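PDB 3U24: putative Lipoprotein from Shewanella oneidensis, which is of unknown function but binds zinc and calcium ions and belongs to the DUF885 family, placed in the peptidase MA clan, consistent with a metallopeptidase-like protein. Local coordinates for residues Gln265-Asp270 with Asn475-Tyr480; Arg141-Leu146 with Asp200-Leu205; Trp286-Thr291 with Glu458-Leu463. All coordinates share one frame; numbering follows the deposited sequence.

Contacts 1 and 3 join the same two helices, 260-289 and 459-485, at places whose centres are about 27 Å apart. Contact 1 lies near the start of the first and near the end of the second. It is buried and wholly apolar. Contact 3 lies where helix 260-289 ends and helix 459-485 begins. It is partly buried and wholly polar, with one carboxylate oxygen taking two donors. Contact 2 belongs to another part of the chain, on the opposite side of its centre, about 52 Å from contact 1 between centres. It is also partly buried and mixes both chemistries: a salt bridge with an exposed arginine, and a leucine pair. All three contacts are between helices.

Contact 1: residues Gln265-Asp270 with Asn475-Tyr480; sequences QKAMVD and NTILDY
Ala-267 points its methyl from helix 260-289 at helix 459-485 and meets two side chains there. Its CB is 3.9 Å from Ile-477 CG1. The same CB is 3.9 Å from Thr-476 CG2, so the threonine offers its methyl and not its hydroxyl. CG2 of Thr-476 is anti to the backbone N, and this puts the methyl against the alanine while OG1 lies beside the N. Met-268, present as selenomethionine, covers the far end of Ile-477. Its chain bends at chi2 (-66°) and again at chi3, and crosses the isoleucine at about a right angle. Met-268 SE lies 3.8 Å from Ile-477 CD1 and 4.1 Å from Ile-477 CG2. The small alanine probably helps the backbones come close, with Ala-267 CA 6.6 Å from Ile-477 CA. No hydrogen bond joins the segments. Tyr-525 of helix 523-542 touches both Ala-267 and Thr-476, and Leu-495 of helix 489-499 touches Ile-477. A bound zinc ion lies about 5 Å from the Met-268 side chain. The segment axes pass 9.2 Å apart at 135° between their directions, running opposite ways but steeply crossed: plain apolar helix-helix packing in a largely alpha-helical fold.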
loop_
_atom_site.group_PDB
_atom_site.type_symbol
_atom_site.label_atom_id
_atom_site.label_comp_id
_atom_site.label_asym_id
_atom_site.label_seq_id
_atom_site.Cartn_x
_atom_site.Cartn_y
_atom_site.Cartn_z
ATOM N N GLN A 265 13.785 -16.348 5.011
ATOM C CA GLN A 265 14.732 -16.943 5.951
ATOM C C GLN A 265 15.123 -15.946 7.047
ATOM O O GLN A 265 15.152 -16.302 8.224
ATOM C CB GLN A 265 15.965 -17.520 5.227
ATOM C CG GLN A 265 15.574 -18.668 4.267
ATOM C CD GLN A 265 16.733 -19.170 3.381
ATOM O OE1 GLN A 265 17.649 -18.405 2.998
ATOM N NE2 GLN A 265 16.702 -20.460 3.071
ATOM N N LYS A 266 15.353 -14.688 6.681
ATOM C CA LYS A 266 15.585 -13.661 7.677
ATOM C C LYS A 266 14.358 -13.466 8.598
ATOM O O LYS A 266 14.513 -13.212 9.806
ATOM C CB LYS A 266 15.960 -12.325 7.037
ATOM C CG LYS A 266 17.390 -12.216 6.486
ATOM C CD LYS A 266 17.521 -10.890 5.701
ATOM C CE LYS A 266 18.739 -10.846 4.787
ATOM N NZ LYS A 266 19.929 -10.602 5.641
ATOM N N ALA A 267 13.162 -13.540 8.031
ATOM C CA ALA A 267 11.926 -13.309 8.817
ATOM C C ALA A 267 11.756 -14.419 9.873
ATOM O O ALA A 267 11.413 -14.154 11.028
ATOM C CB ALA A 267 10.693 -13.197 7.907
HETATM N N MSE A 268 12.098 -15.637 9.482
HETATM C CA MSE A 268 12.037 -16.802 10.411
HETATM C C MSE A 268 12.985 -16.637 11.576
HETATM O O MSE A 268 12.611 -16.916 12.697
HETATM C CB MSE A 268 12.334 -18.120 9.685
HETATM C CG MSE A 268 11.220 -18.590 8.725
HETATM SE SE MSE A 268 9.513 -19.107 9.555
HETATM C CE MSE A 268 10.055 -20.952 10.080
ATOM N N VAL A 269 14.210 -16.196 11.325
ATOM C CA VAL A 269 15.167 -15.914 12.400
ATOM C C VAL A 269 14.703 -14.723 13.277
ATOM O O VAL A 269 14.716 -14.803 14.501
ATOM C CB VAL A 269 16.612 -15.719 11.838
ATOM C CG1 VAL A 269 17.568 -15.179 12.910
ATOM C CG2 VAL A 269 17.153 -17.053 11.246
ATOM N N ASP A 270 14.243 -13.640 12.670
ATOM C CA ASP A 270 13.802 -12.505 13.468
ATOM C C ASP A 270 12.628 -12.875 14.393
ATOM O O ASP A 270 12.577 -12.440 15.533
ATOM C CB ASP A 270 13.422 -11.282 12.602
ATOM C CG ASP A 270 14.578 -10.332 12.346
ATOM O OD1 ASP A 270 15.568 -10.247 13.139
ATOM O OD2 ASP A 270 14.480 -9.627 11.315
ATOM N N ASN A 475 3.740 -11.052 8.571
ATOM C CA ASN A 475 3.145 -10.742 7.253
ATOM C C ASN A 475 3.958 -11.373 6.116
ATOM O O ASN A 475 3.370 -11.850 5.139
ATOM C CB ASN A 475 3.073 -9.232 6.978
ATOM C CG ASN A 475 1.865 -8.551 7.620
ATOM O OD1 ASN A 475 0.924 -9.181 8.112
ATOM N ND2 ASN A 475 1.874 -7.226 7.559
ATOM N N THR A 476 5.300 -11.346 6.248
ATOM C CA THR A 476 6.223 -11.891 5.274
ATOM C C THR A 476 6.177 -13.406 5.273
ATOM O O THR A 476 6.071 -14.024 4.220
ATOM C CB THR A 476 7.675 -11.382 5.520
ATOM O OG1 THR A 476 7.711 -10.008 5.189
ATOM C CG2 THR A 476 8.728 -12.097 4.676
ATOM N N ILE A 477 6.249 -14.002 6.446
ATOM C CA ILE A 477 6.116 -15.464 6.577
ATOM C C ILE A 477 4.818 -15.974 5.922
ATOM O O ILE A 477 4.811 -16.952 5.152
ATOM C CB ILE A 477 6.212 -15.880 8.050
ATOM C CG1 ILE A 477 7.584 -15.490 8.576
ATOM C CG2 ILE A 477 6.004 -17.383 8.254
ATOM C CD1 ILE A 477 7.787 -15.783 10.036
ATOM N N LEU A 478 3.735 -15.294 6.208
ATOM C CA LEU A 478 2.428 -15.683 5.744
ATOM C C LEU A 478 2.340 -15.582 4.231
ATOM O O LEU A 478 1.934 -16.544 3.534
ATOM C CB LEU A 478 1.375 -14.778 6.385
ATOM C CG LEU A 478 -0.071 -14.917 5.884
ATOM C CD1 LEU A 478 -0.756 -15.994 6.677
ATOM C CD2 LEU A 478 -0.897 -13.644 6.047
ATOM N N ASP A 479 2.734 -14.424 3.702
ATOM C CA ASP A 479 2.549 -14.202 2.267
ATOM C C ASP A 479 3.366 -15.213 1.454
ATOM O O ASP A 479 2.858 -15.832 0.507
ATOM C CB ASP A 479 2.873 -12.777 1.854
ATOM C CG ASP A 479 2.398 -12.462 0.431
ATOM O OD1 ASP A 479 1.159 -12.287 0.226
ATOM O OD2 ASP A 479 3.271 -12.353 -0.473
ATOM N N TYR A 480 4.607 -15.412 1.880
ATOM C CA TYR A 480 5.528 -16.316 1.227
ATOM C C TYR A 480 5.070 -17.749 1.371
ATOM O O TYR A 480 5.013 -18.486 0.386
ATOM C CB TYR A 480 6.946 -16.133 1.808
ATOM C CG TYR A 480 8.018 -16.950 1.118
ATOM C CD1 TYR A 480 8.636 -16.491 -0.040
ATOM C CD2 TYR A 480 8.387 -18.195 1.597
ATOM C CE1 TYR A 480 9.620 -17.263 -0.698
ATOM C CE2 TYR A 480 9.354 -18.970 0.953
ATOM C CZ TYR A 480 9.988 -18.496 -0.183
ATOM O OH TYR A 480 10.966 -19.273 -0.820
#

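Contact 2: residues Arg141-Leu146 with Asp200-Leu205; sequences RLRSVL and DAEKAL
Arg-143 lays one edge of its guanidinium against the carboxylate of Glu-202. The grip is side-on and uses two nitrogens, one for each oxygen. Arg-143 NE donates to Glu-202 OE2 at 2.7 Å, and the bond is nearly straight, with an N-H...O angle of 172°. OE2 is met on its syn side, from somewhat out of the carboxylate plane. Arg-143 NH2 donates to Glu-202 OE1 at 3.1 Å and uses the syn lone pair of that oxygen. A further bond from Arg-143 NH2 to Glu-202 OE2 is weak, at 3.4 Å. The two planes are 33° apart, so the groups are twisted and not coplanar. Arg-143 is extended from CG to NE, which carries its charge across the gap between the helices. Glu-202 is likewise extended beyond CG. Its OE1 also accepts from the backbone N of Ser-199, a bond of the kind found in capping boxes, and this second hold probably steadies the carboxylate.

One turn further along both helices, Leu-146 and Leu-205 cross at about a right angle. Leu-146 CD1 is 3.8 Å from Leu-205 CG, and Leu-146 CD2 is 4.1 Å from Glu-202 O. The axes of the two segments are 11.0 Å apart and at 45°, so the helices spread and long side chains bridge them. Arg-209 of helix 200-234 also bonds to Leu-146 O. Nearby, Leu-142 packs on helix 187-195, and Val-145 faces helix 124-131, so helix 138-148 is wedged among three others.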
loop_
_atom_site.group_PDB
_atom_site.type_symbol
_atom_site.label_atom_id
_atom_site.label_comp_id
_atom_site.label_asym_id
_atom_site.label_seq_id
_atom_site.Cartn_x
_atom_site.Cartn_y
_atom_site.Cartn_z
ATOM N N ARG A 141 -17.879 16.789 -16.161
ATOM C CA ARG A 141 -17.910 15.436 -15.627
ATOM C C ARG A 141 -18.968 14.552 -16.309
ATOM O O ARG A 141 -18.668 13.460 -16.707
ATOM C CB ARG A 141 -18.221 15.464 -14.145
ATOM C CG ARG A 141 -17.042 15.768 -13.234
ATOM C CD ARG A 141 -17.505 15.717 -11.776
ATOM N NE ARG A 141 -18.122 16.973 -11.375
ATOM C CZ ARG A 141 -19.025 17.120 -10.408
ATOM N NH1 ARG A 141 -19.490 16.084 -9.759
ATOM N NH2 ARG A 141 -19.486 18.309 -10.123
ATOM N N LEU A 142 -20.197 15.035 -16.427
ATOM C CA LEU A 142 -21.297 14.231 -17.014
ATOM C C LEU A 142 -21.079 13.934 -18.497
ATOM O O LEU A 142 -21.446 12.878 -18.965
ATOM C CB LEU A 142 -22.652 14.914 -16.805
ATOM C CG LEU A 142 -22.994 14.995 -15.314
ATOM C CD1 LEU A 142 -24.231 15.846 -15.103
ATOM C CD2 LEU A 142 -23.194 13.614 -14.708
ATOM N N ARG A 143 -20.490 14.869 -19.226
ATOM C CA ARG A 143 -20.176 14.628 -20.625
ATOM C C ARG A 143 -19.078 13.581 -20.743
ATOM O O ARG A 143 -19.096 12.785 -21.686
ATOM C CB ARG A 143 -19.768 15.901 -21.342
ATOM C CG ARG A 143 -20.966 16.791 -21.637
ATOM C CD ARG A 143 -20.622 18.150 -22.263
ATOM N NE ARG A 143 -21.866 18.841 -22.598
ATOM C CZ ARG A 143 -22.202 20.071 -22.195
ATOM N NH1 ARG A 143 -21.383 20.823 -21.483
ATOM N NH2 ARG A 143 -23.375 20.572 -22.540
ATOM N N SER A 144 -18.129 13.577 -19.798
ATOM C CA SER A 144 -17.114 12.524 -19.771
ATOM C C SER A 144 -17.756 11.154 -19.527
ATOM O O SER A 144 -17.444 10.161 -20.213
ATOM C CB SER A 144 -16.013 12.811 -18.729
ATOM O OG SER A 144 -15.195 13.881 -19.194
ATOM N N VAL A 145 -18.653 11.104 -18.563
ATOM C CA VAL A 145 -19.376 9.880 -18.250
ATOM C C VAL A 145 -20.272 9.455 -19.449
ATOM O O VAL A 145 -20.335 8.269 -19.817
ATOM C CB VAL A 145 -20.259 10.101 -17.007
ATOM C CG1 VAL A 145 -21.219 8.935 -16.814
ATOM C CG2 VAL A 145 -19.368 10.303 -15.793
ATOM N N LEU A 146 -20.951 10.443 -20.050
ATOM C CA LEU A 146 -21.770 10.164 -21.224
ATOM C C LEU A 146 -20.938 9.389 -22.276
ATOM O O LEU A 146 -21.364 8.333 -22.706
ATOM C CB LEU A 146 -22.402 11.453 -21.807
ATOM C CG LEU A 146 -23.300 11.396 -23.048
ATOM C CD1 LEU A 146 -24.489 10.473 -22.798
ATOM C CD2 LEU A 146 -23.765 12.804 -23.388
ATOM N N ASP A 200 -31.279 18.870 -23.575
ATOM C CA ASP A 200 -32.271 17.804 -23.579
ATOM C C ASP A 200 -31.867 16.573 -24.415
ATOM O O ASP A 200 -32.188 15.443 -24.039
ATOM C CB ASP A 200 -33.634 18.335 -24.038
ATOM C CG ASP A 200 -34.330 19.173 -22.964
ATOM O OD1 ASP A 200 -33.812 19.236 -21.817
ATOM O OD2 ASP A 200 -35.405 19.752 -23.262
ATOM N N ALA A 201 -31.179 16.802 -25.528
ATOM C CA ALA A 201 -30.680 15.715 -26.346
ATOM C C ALA A 201 -29.596 14.920 -25.585
ATOM O O ALA A 201 -29.602 13.686 -25.595
ATOM C CB ALA A 201 -30.138 16.237 -27.686
ATOM N N GLU A 202 -28.693 15.626 -24.912
ATOM C CA GLU A 202 -27.674 14.947 -24.110
ATOM C C GLU A 202 -28.289 14.098 -22.957
ATOM O O GLU A 202 -27.823 13.012 -22.675
ATOM C CB GLU A 202 -26.639 15.943 -23.572
ATOM C CG GLU A 202 -25.682 16.496 -24.612
ATOM C CD GLU A 202 -24.903 17.690 -24.097
ATOM O OE1 GLU A 202 -25.526 18.608 -23.476
ATOM O OE2 GLU A 202 -23.652 17.727 -24.300
ATOM N N LYS A 203 -29.335 14.616 -22.315
ATOM C CA LYS A 203 -30.005 13.893 -21.235
ATOM C C LYS A 203 -30.598 12.581 -21.753
ATOM O O LYS A 203 -30.454 11.540 -21.102
ATOM C CB LYS A 203 -31.069 14.773 -20.568
ATOM C CG LYS A 203 -30.413 15.869 -19.733
ATOM C CD LYS A 203 -31.409 16.812 -19.060
ATOM C CE LYS A 203 -30.693 18.052 -18.534
ATOM N NZ LYS A 203 -31.591 19.025 -17.829
ATOM N N ALA A 204 -31.240 12.634 -22.932
ATOM C CA ALA A 204 -31.918 11.465 -23.482
ATOM C C ALA A 204 -30.872 10.444 -23.913
ATOM O O ALA A 204 -31.041 9.270 -23.702
ATOM C CB ALA A 204 -32.843 11.858 -24.660
ATOM N N LEU A 205 -29.763 10.899 -24.501
ATOM C CA LEU A 205 -28.685 10.004 -24.875
ATOM C C LEU A 205 -28.109 9.312 -23.623
ATOM O O LEU A 205 -27.749 8.101 -23.637
ATOM C CB LEU A 205 -27.592 10.778 -25.555
ATOM C CG LEU A 205 -26.383 9.957 -26.053
ATOM C CD1 LEU A 205 -26.824 8.813 -26.985
ATOM C CD2 LEU A 205 -25.311 10.875 -26.683
#

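Contact 3: residues Trp286-Thr291 with Glu458-Leu463; sequences WPKYFT and EPEMWL
Lys-288 and Tyr-289 stand on the weakly bonded, kinked last turn of helix 260-289, and they face Glu-460 in the first turn of helix 459-485. All the bonding goes to one atom, Glu-460 OE2. Tyr-289 OH donates to Glu-460 OE2 at 2.5 Å, a short bond. Lys-288 NZ donates to Glu-460 OE2 at 3.0 Å and makes a salt bridge. The tyrosine comes from the anti side of this oxygen and the lysine from the syn side, both somewhat out of the carboxylate plane. OE2 lies at the edge of the Tyr-289 ring, near its plane, and the ring and carboxylate planes are almost perpendicular, 83° apart. Lys-288 is extended throughout and runs alongside the tyrosine, with Lys-288 CG 3.8 Å above the ring plane. Glu-460 bends at chi2 (84°), which turns its carboxylate to the two donors. Leu-285 and Trp-400 also touch Glu-460. A leucine in place of Glu-460 would probably leave the Lys-288 ammonium without its salt-bridge partner and the Tyr-289 hydroxyl without this acceptor. Glu-460 is buried and is the second residue after the N-cap, Glu-458. The lysine charge, the tyrosine hydroxyl and the helix start would all tend to stabilise a negative carboxylate, so the contact probably favours the ionised form.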
loop_
_atom_site.group_PDB
_atom_site.type_symbol
_atom_site.label_atom_id
_atom_site.label_comp_id
_atom_site.label_asym_id
_atom_site.label_seq_id
_atom_site.Cartn_x
_atom_site.Cartn_y
_atom_site.Cartn_z
ATOM N N TRP A 286 6.110 -10.116 34.996
ATOM C CA TRP A 286 4.976 -10.917 35.486
ATOM C C TRP A 286 4.510 -10.631 36.908
ATOM O O TRP A 286 3.310 -10.381 37.130
ATOM C CB TRP A 286 5.255 -12.412 35.335
ATOM C CG TRP A 286 4.015 -13.202 35.560
ATOM C CD1 TRP A 286 3.568 -13.752 36.760
ATOM C CD2 TRP A 286 2.953 -13.478 34.589
ATOM N NE1 TRP A 286 2.360 -14.356 36.582
ATOM C CE2 TRP A 286 1.933 -14.226 35.306
ATOM C CE3 TRP A 286 2.768 -13.212 33.262
ATOM C CZ2 TRP A 286 0.795 -14.677 34.689
ATOM C CZ3 TRP A 286 1.603 -13.659 32.647
ATOM C CH2 TRP A 286 0.647 -14.383 33.344
ATOM N N PRO A 287 5.431 -10.653 37.887
ATOM C CA PRO A 287 4.927 -10.434 39.235
ATOM C C PRO A 287 4.403 -9.029 39.440
ATOM O O PRO A 287 3.632 -8.811 40.375
ATOM C CB PRO A 287 6.144 -10.704 40.146
ATOM C CG PRO A 287 7.332 -10.619 39.260
ATOM C CD PRO A 287 6.877 -10.951 37.867
ATOM N N LYS A 288 4.795 -8.089 38.580
ATOM C CA LYS A 288 4.369 -6.714 38.743
ATOM C C LYS A 288 2.879 -6.547 38.402
ATOM O O LYS A 288 2.239 -5.650 38.926
ATOM C CB LYS A 288 5.283 -5.777 37.939
ATOM C CG LYS A 288 4.823 -4.327 37.849
ATOM C CD LYS A 288 5.795 -3.495 37.012
ATOM C CE LYS A 288 5.405 -2.023 36.944
ATOM N NZ LYS A 288 6.378 -1.248 36.126
ATOM N N TYR A 289 2.310 -7.435 37.588
ATOM C CA TYR A 289 0.920 -7.313 37.148
ATOM C C TYR A 289 -0.019 -8.466 37.517
ATOM O O TYR A 289 -1.231 -8.366 37.310
ATOM C CB TYR A 289 0.915 -7.171 35.626
ATOM C CG TYR A 289 1.514 -5.865 35.173
ATOM C CD1 TYR A 289 0.772 -4.681 35.252
ATOM C CD2 TYR A 289 2.819 -5.796 34.713
ATOM C CE1 TYR A 289 1.303 -3.475 34.850
ATOM C CE2 TYR A 289 3.366 -4.588 34.307
ATOM C CZ TYR A 289 2.607 -3.432 34.381
ATOM O OH TYR A 289 3.135 -2.225 34.005
ATOM N N PHE A 290 0.527 -9.567 38.021
ATOM C CA PHE A 290 -0.265 -10.763 38.335
ATOM C C PHE A 290 0.122 -11.328 39.700
ATOM O O PHE A 290 1.293 -11.278 40.079
ATOM C CB PHE A 290 0.014 -11.842 37.305
ATOM C CG PHE A 290 -0.627 -11.609 35.981
ATOM C CD1 PHE A 290 -0.000 -10.828 35.019
ATOM C CD2 PHE A 290 -1.833 -12.229 35.663
ATOM C CE1 PHE A 290 -0.580 -10.628 33.787
ATOM C CE2 PHE A 290 -2.415 -12.046 34.412
ATOM C CZ PHE A 290 -1.781 -11.233 33.477
ATOM N N THR A 291 -0.839 -11.894 40.425
ATOM C CA THR A 291 -0.490 -12.718 41.610
ATOM C C THR A 291 -0.642 -14.230 41.329
ATOM O O THR A 291 0.033 -15.060 41.936
ATOM C CB THR A 291 -1.274 -12.288 42.869
ATOM O OG1 THR A 291 -2.586 -11.838 42.494
ATOM C CG2 THR A 291 -0.519 -11.145 43.603
ATOM N N GLU A 458 11.740 1.491 28.841
ATOM C CA GLU A 458 10.674 0.888 29.665
ATOM C C GLU A 458 10.293 -0.494 29.140
ATOM O O GLU A 458 9.947 -0.629 27.949
ATOM C CB GLU A 458 9.451 1.801 29.618
ATOM C CG GLU A 458 8.263 1.343 30.443
ATOM C CD GLU A 458 7.077 2.291 30.346
ATOM O OE1 GLU A 458 6.833 2.888 29.263
ATOM O OE2 GLU A 458 6.388 2.438 31.370
ATOM N N PRO A 459 10.345 -1.532 30.005
ATOM C CA PRO A 459 10.087 -2.881 29.496
ATOM C C PRO A 459 8.722 -3.039 28.849
ATOM O O PRO A 459 8.617 -3.715 27.843
ATOM C CB PRO A 459 10.226 -3.749 30.735
ATOM C CG PRO A 459 11.172 -2.990 31.610
ATOM C CD PRO A 459 10.779 -1.567 31.415
ATOM N N GLU A 460 7.701 -2.399 29.400
ATOM C CA GLU A 460 6.325 -2.455 28.843
ATOM C C GLU A 460 6.292 -1.967 27.382
ATOM O O GLU A 460 5.655 -2.556 26.525
ATOM C CB GLU A 460 5.348 -1.603 29.698
ATOM C CG GLU A 460 4.951 -2.189 31.074
ATOM C CD GLU A 460 5.941 -1.920 32.215
ATOM O OE1 GLU A 460 7.084 -1.421 31.967
ATOM O OE2 GLU A 460 5.566 -2.202 33.374
HETATM N N MSE A 461 6.987 -0.867 27.135
HETATM C CA MSE A 461 7.059 -0.244 25.827
HETATM C C MSE A 461 7.740 -1.214 24.876
HETATM O O MSE A 461 7.225 -1.482 23.805
HETATM C CB MSE A 461 7.838 1.080 25.908
HETATM C CG MSE A 461 8.202 1.706 24.542
HETATM SE SE MSE A 461 6.589 2.231 23.572
HETATM C CE MSE A 461 6.527 3.991 24.388
ATOM N N TRP A 462 8.874 -1.763 25.272
ATOM C CA TRP A 462 9.554 -2.743 24.412
ATOM C C TRP A 462 8.712 -3.961 24.108
ATOM O O TRP A 462 8.678 -4.437 22.966
ATOM C CB TRP A 462 10.918 -3.125 24.973
ATOM C CG TRP A 462 11.921 -2.049 24.627
ATOM C CD1 TRP A 462 12.028 -0.776 25.178
ATOM C CD2 TRP A 462 12.943 -2.093 23.595
ATOM N NE1 TRP A 462 13.010 -0.065 24.576
ATOM C CE2 TRP A 462 13.601 -0.800 23.619
ATOM C CE3 TRP A 462 13.362 -3.044 22.688
ATOM C CZ2 TRP A 462 14.645 -0.496 22.767
ATOM C CZ3 TRP A 462 14.407 -2.729 21.819
ATOM C CH2 TRP A 462 15.036 -1.488 21.860
ATOM N N LEU A 463 7.999 -4.459 25.103
ATOM C CA LEU A 463 7.177 -5.636 24.905
ATOM C C LEU A 463 6.111 -5.366 23.844
ATOM O O LEU A 463 5.893 -6.204 22.961
ATOM C CB LEU A 463 6.537 -6.060 26.230
ATOM C CG LEU A 463 5.611 -7.272 26.227
ATOM C CD1 LEU A 463 6.355 -8.495 25.715
ATOM C CD2 LEU A 463 5.034 -7.495 27.626
#